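Local coordinates for protein 3-hydroxyisobutyrate dehydrogenase (Salmonella typhimurium, PDB 3G0O) that probably oxidises L-threonate to 2-oxo-tetronate with NAD(+), which it appears to prefer over NADP(+), as an L-threonate dehydrogenase of the 3-hydroxyisobutyrate dehydrogenase-related family, at residues 138-151 with 161-175. Numbering follows the deposited sequence.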
loop_
_atom_site.group_PDB
_atom_site.type_symbol
_atom_site.label_atom_id
_atom_site.label_comp_id
_atom_site.label_asym_id
_atom_site.label_seq_id
_atom_site.Cartn_x
_atom_site.Cartn_y
_atom_site.Cartn_z
ATOM N N GLY A 138 13.158 -2.689 -17.754
ATOM C CA GLY A 138 12.234 -2.529 -18.862
ATOM C C GLY A 138 10.840 -3.002 -18.493
ATOM O O GLY A 138 10.081 -3.468 -19.349
ATOM N N GLU A 139 10.495 -2.864 -17.216
ATOM C CA GLU A 139 9.196 -3.302 -16.722
ATOM C C GLU A 139 8.311 -2.168 -16.201
ATOM O O GLU A 139 7.637 -2.309 -15.178
ATOM C CB GLU A 139 9.395 -4.355 -15.628
ATOM C CG GLU A 139 9.918 -5.688 -16.153
ATOM C CD GLU A 139 10.365 -6.628 -15.049
ATOM O OE1 GLU A 139 9.632 -6.770 -14.050
ATOM O OE2 GLU A 139 11.447 -7.236 -15.188
HETATM N N MSE A 140 8.305 -1.047 -16.915
HETATM C CA MSE A 140 7.484 0.087 -16.517
HETATM C C MSE A 140 6.003 -0.210 -16.715
HETATM O O MSE A 140 5.627 -1.127 -17.448
HETATM C CB MSE A 140 7.805 1.324 -17.360
HETATM C CG MSE A 140 9.177 1.935 -17.181
HETATM SE SE MSE A 140 9.239 3.601 -18.190
HETATM C CE MSE A 140 10.806 4.407 -17.380
ATOM N N THR A 141 5.167 0.574 -16.042
ATOM C CA THR A 141 3.728 0.472 -16.210
ATOM C C THR A 141 3.394 1.782 -16.906
ATOM O O THR A 141 3.791 2.854 -16.448
ATOM C CB THR A 141 2.980 0.389 -14.873
ATOM O OG1 THR A 141 3.077 -0.946 -14.361
ATOM C CG2 THR A 141 1.509 0.737 -15.061
ATOM N N VAL A 142 2.691 1.698 -18.028
ATOM C CA VAL A 142 2.343 2.897 -18.771
ATOM C C VAL A 142 0.836 3.085 -18.834
ATOM O O VAL A 142 0.098 2.148 -19.125
ATOM C CB VAL A 142 2.891 2.837 -20.216
ATOM C CG1 VAL A 142 2.708 4.184 -20.905
ATOM C CG2 VAL A 142 4.362 2.435 -20.198
HETATM N N MSE A 143 0.389 4.298 -18.525
HETATM C CA MSE A 143 -1.024 4.640 -18.593
HETATM C C MSE A 143 -1.087 5.644 -19.736
HETATM O O MSE A 143 -0.912 6.849 -19.551
HETATM C CB MSE A 143 -1.509 5.231 -17.260
HETATM C CG MSE A 143 -0.550 6.177 -16.564
HETATM SE SE MSE A 143 -0.570 5.913 -14.619
HETATM C CE MSE A 143 1.102 4.956 -14.471
ATOM N N ALA A 144 -1.336 5.124 -20.933
ATOM C CA ALA A 144 -1.338 5.945 -22.130
ATOM C C ALA A 144 -2.642 6.102 -22.882
ATOM O O ALA A 144 -3.513 5.235 -22.853
ATOM C CB ALA A 144 -0.267 5.422 -23.088
ATOM N N SER A 145 -2.751 7.233 -23.568
ATOM C CA SER A 145 -3.911 7.532 -24.391
ATOM C C SER A 145 -3.392 8.310 -25.598
ATOM O O SER A 145 -2.473 9.124 -25.479
ATOM C CB SER A 145 -4.941 8.361 -23.612
ATOM O OG SER A 145 -4.438 9.637 -23.270
ATOM N N GLY A 146 -3.976 8.047 -26.762
ATOM C CA GLY A 146 -3.540 8.722 -27.970
ATOM C C GLY A 146 -3.954 7.942 -29.201
ATOM O O GLY A 146 -4.519 6.854 -29.092
ATOM N N SER A 147 -3.647 8.496 -30.372
ATOM C CA SER A 147 -4.006 7.895 -31.655
ATOM C C SER A 147 -3.345 6.559 -31.957
ATOM O O SER A 147 -2.343 6.179 -31.350
ATOM C CB SER A 147 -3.676 8.863 -32.790
ATOM O OG SER A 147 -2.272 8.996 -32.921
ATOM N N GLU A 148 -3.920 5.855 -32.924
ATOM C CA GLU A 148 -3.406 4.564 -33.349
ATOM C C GLU A 148 -2.033 4.787 -33.971
ATOM O O GLU A 148 -1.139 3.948 -33.859
ATOM C CB GLU A 148 -4.349 3.935 -34.380
ATOM C CG GLU A 148 -3.917 2.560 -34.854
ATOM C CD GLU A 148 -3.752 1.581 -33.710
ATOM O OE1 GLU A 148 -4.716 1.401 -32.935
ATOM O OE2 GLU A 148 -2.657 0.992 -33.587
ATOM N N ALA A 149 -1.875 5.936 -34.617
ATOM C CA ALA A 149 -0.615 6.284 -35.254
ATOM C C ALA A 149 0.485 6.418 -34.204
ATOM O O ALA A 149 1.613 5.982 -34.423
ATOM C CB ALA A 149 -0.765 7.584 -36.030
ATOM N N ALA A 150 0.157 7.017 -33.061
ATOM C CA ALA A 150 1.146 7.189 -31.995
ATOM C C ALA A 150 1.504 5.845 -31.368
ATOM O O ALA A 150 2.680 5.539 -31.174
ATOM C CB ALA A 150 0.612 8.147 -30.921
ATOM N N PHE A 151 0.488 5.048 -31.046
ATOM C CA PHE A 151 0.713 3.738 -30.446
ATOM C C PHE A 151 1.537 2.837 -31.356
ATOM O O PHE A 151 2.446 2.140 -30.903
ATOM C CB PHE A 151 -0.623 3.053 -30.134
ATOM C CG PHE A 151 -1.199 3.425 -28.792
ATOM C CD1 PHE A 151 -0.593 2.987 -27.617
ATOM C CD2 PHE A 151 -2.329 4.228 -28.701
ATOM C CE1 PHE A 151 -1.106 3.346 -26.368
ATOM C CE2 PHE A 151 -2.849 4.593 -27.454
ATOM C CZ PHE A 151 -2.234 4.149 -26.289
ATOM N N VAL A 161 10.716 -0.596 -23.016
ATOM C CA VAL A 161 10.691 0.014 -21.693
ATOM C C VAL A 161 9.602 -0.457 -20.736
ATOM O O VAL A 161 9.760 -0.332 -19.521
ATOM C CB VAL A 161 10.583 1.552 -21.806
ATOM C CG1 VAL A 161 11.628 2.071 -22.775
ATOM C CG2 VAL A 161 9.180 1.949 -22.257
ATOM N N ALA A 162 8.512 -1.004 -21.268
ATOM C CA ALA A 162 7.400 -1.427 -20.417
ATOM C C ALA A 162 7.026 -2.901 -20.440
ATOM O O ALA A 162 7.331 -3.627 -21.389
ATOM C CB ALA A 162 6.173 -0.601 -20.759
ATOM N N SER A 163 6.353 -3.327 -19.371
ATOM C CA SER A 163 5.873 -4.699 -19.241
ATOM C C SER A 163 4.343 -4.681 -19.141
ATOM O O SER A 163 3.683 -5.696 -19.357
ATOM C CB SER A 163 6.484 -5.376 -18.009
ATOM O OG SER A 163 6.217 -4.650 -16.827
ATOM N N ASN A 164 3.789 -3.517 -18.811
ATOM C CA ASN A 164 2.341 -3.352 -18.710
ATOM C C ASN A 164 1.918 -2.003 -19.273
ATOM O O ASN A 164 2.198 -0.955 -18.686
ATOM C CB ASN A 164 1.869 -3.458 -17.258
ATOM C CG ASN A 164 2.045 -4.850 -16.685
ATOM O OD1 ASN A 164 2.959 -5.099 -15.906
ATOM N ND2 ASN A 164 1.170 -5.768 -17.080
ATOM N N VAL A 165 1.250 -2.036 -20.419
ATOM C CA VAL A 165 0.777 -0.825 -21.064
ATOM C C VAL A 165 -0.739 -0.824 -21.073
ATOM O O VAL A 165 -1.361 -1.742 -21.597
ATOM C CB VAL A 165 1.287 -0.730 -22.515
ATOM C CG1 VAL A 165 0.742 0.531 -23.182
ATOM C CG2 VAL A 165 2.814 -0.719 -22.521
ATOM N N TYR A 166 -1.325 0.206 -20.475
ATOM C CA TYR A 166 -2.773 0.335 -20.415
ATOM C C TYR A 166 -3.215 1.462 -21.340
ATOM O O TYR A 166 -2.879 2.624 -21.119
ATOM C CB TYR A 166 -3.211 0.626 -18.972
ATOM C CG TYR A 166 -2.848 -0.487 -18.018
ATOM C CD1 TYR A 166 -3.616 -1.649 -17.942
ATOM C CD2 TYR A 166 -1.690 -0.416 -17.245
ATOM C CE1 TYR A 166 -3.236 -2.712 -17.129
ATOM C CE2 TYR A 166 -1.300 -1.478 -16.429
ATOM C CZ TYR A 166 -2.076 -2.620 -16.379
ATOM O OH TYR A 166 -1.680 -3.680 -15.599
ATOM N N ARG A 167 -3.948 1.105 -22.391
ATOM C CA ARG A 167 -4.449 2.085 -23.350
ATOM C C ARG A 167 -5.778 2.578 -22.800
ATOM O O ARG A 167 -6.804 1.899 -22.911
ATOM C CB ARG A 167 -4.636 1.435 -24.728
ATOM C CG ARG A 167 -3.337 0.879 -25.300
ATOM C CD ARG A 167 -3.515 0.175 -26.647
ATOM N NE ARG A 167 -4.002 1.065 -27.701
ATOM C CZ ARG A 167 -3.792 0.866 -29.000
ATOM N NH1 ARG A 167 -3.098 -0.190 -29.404
ATOM N NH2 ARG A 167 -4.277 1.720 -29.896
ATOM N N ILE A 168 -5.734 3.759 -22.193
ATOM C CA ILE A 168 -6.900 4.371 -21.567
ATOM C C ILE A 168 -7.921 4.880 -22.577
ATOM O O ILE A 168 -9.116 4.614 -22.447
ATOM C CB ILE A 168 -6.468 5.537 -20.649
ATOM C CG1 ILE A 168 -5.294 5.095 -19.765
ATOM C CG2 ILE A 168 -7.643 5.991 -19.793
ATOM C CD1 ILE A 168 -5.570 3.871 -18.912
ATOM N N SER A 169 -7.454 5.622 -23.574
ATOM C CA SER A 169 -8.341 6.144 -24.611
ATOM C C SER A 169 -7.553 6.359 -25.889
ATOM O O SER A 169 -6.340 6.125 -25.932
ATOM C CB SER A 169 -8.986 7.467 -24.180
ATOM O OG SER A 169 -8.073 8.548 -24.265
ATOM N N ASP A 170 -8.244 6.807 -26.929
ATOM C CA ASP A 170 -7.609 7.049 -28.216
ATOM C C ASP A 170 -7.253 8.520 -28.384
ATOM O O ASP A 170 -6.863 8.955 -29.464
ATOM C CB ASP A 170 -8.544 6.601 -29.344
ATOM C CG ASP A 170 -9.785 7.465 -29.450
ATOM O OD1 ASP A 170 -10.310 7.901 -28.400
ATOM O OD2 ASP A 170 -10.244 7.702 -30.586
ATOM N N THR A 171 -7.387 9.294 -27.312
ATOM C CA THR A 171 -7.067 10.711 -27.390
ATOM C C THR A 171 -6.233 11.169 -26.202
ATOM O O THR A 171 -6.465 10.750 -25.070
ATOM C CB THR A 171 -8.340 11.574 -27.444
ATOM O OG1 THR A 171 -8.921 11.648 -26.139
ATOM C CG2 THR A 171 -9.350 10.968 -28.408
ATOM N N PRO A 172 -5.242 12.037 -26.451
ATOM C CA PRO A 172 -4.383 12.545 -25.381
ATOM C C PRO A 172 -5.219 13.176 -24.273
ATOM O O PRO A 172 -6.234 13.819 -24.543
ATOM C CB PRO A 172 -3.520 13.575 -26.096
ATOM C CG PRO A 172 -3.372 12.976 -27.459
ATOM C CD PRO A 172 -4.780 12.521 -27.764
ATOM N N GLY A 173 -4.791 12.986 -23.032
ATOM C CA GLY A 173 -5.515 13.563 -21.916
ATOM C C GLY A 173 -5.915 12.554 -20.859
ATOM O O GLY A 173 -5.672 12.761 -19.671
ATOM N N ALA A 174 -6.532 11.460 -21.293
ATOM C CA ALA A 174 -6.983 10.422 -20.374
ATOM C C ALA A 174 -5.825 9.782 -19.618
ATOM O O ALA A 174 -5.948 9.463 -18.436
ATOM C CB ALA A 174 -7.768 9.361 -21.127
ATOM N N GLY A 175 -4.706 9.588 -20.307
ATOM C CA GLY A 175 -3.552 9.001 -19.663
ATOM C C GLY A 175 -3.107 9.850 -18.485
ATOM O O GLY A 175 -2.845 9.324 -17.404
HETATM O O HOH W 1 4.930 -2.882 -14.676
HETATM O O HOH W 2 6.221 -6.680 -14.746
HETATM O O HOH W 3 -5.706 4.346 -29.835
HETATM O O HOH W 4 -1.934 -0.721 -32.012
#
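A beta-alpha-beta unit at one end of the Rossmann-type sheet pairs strand 140-145 in parallel with strand 164-169, an edge strand of the sheet within this chain; helix 148-161 makes the crossover. V142 N donates to N164 O at 2.8 Å, and Y166 N to V142 O at 2.8 Å. A beta bulge shifts the register after M140, whose O takes S163 N and, weakly, N164 N.

R167 folds back over the first turn of the crossover helix. Its chain bends at chi3 (62°), laying the guanidinium flat on one face of the F151 ring, with R167 CZ 3.9 Å from the ring centroid and the planes 22° apart. R167 CD lies over the same face in a CH-pi contact, while R167 NH2 reaches E148 OE1 at 3.1 Å in a salt bridge that meets the carboxylate from above its plane. A water at the guanidinium edge links R167 NH2 to G146 O.

Where strand 140-145 runs out, S145 OG, swung between its backbone N and carbonyl carbon (chi1 65°), donates to T171 O at 2.9 Å and accepts from G175 N at 3.0 Å. M143, on the same face as S145, touches K179, the predicted catalytic lysine, and V213 of the second subunit.

Donor and acceptor at once, the S145 hydroxyl is fixed in rotation and pins loop 170-173 and the first turn of helix 174-202 to the strand; R167, stacked on F151 and paired with E148 at its edge, is held flat where it bridges edge strand and crossover helix.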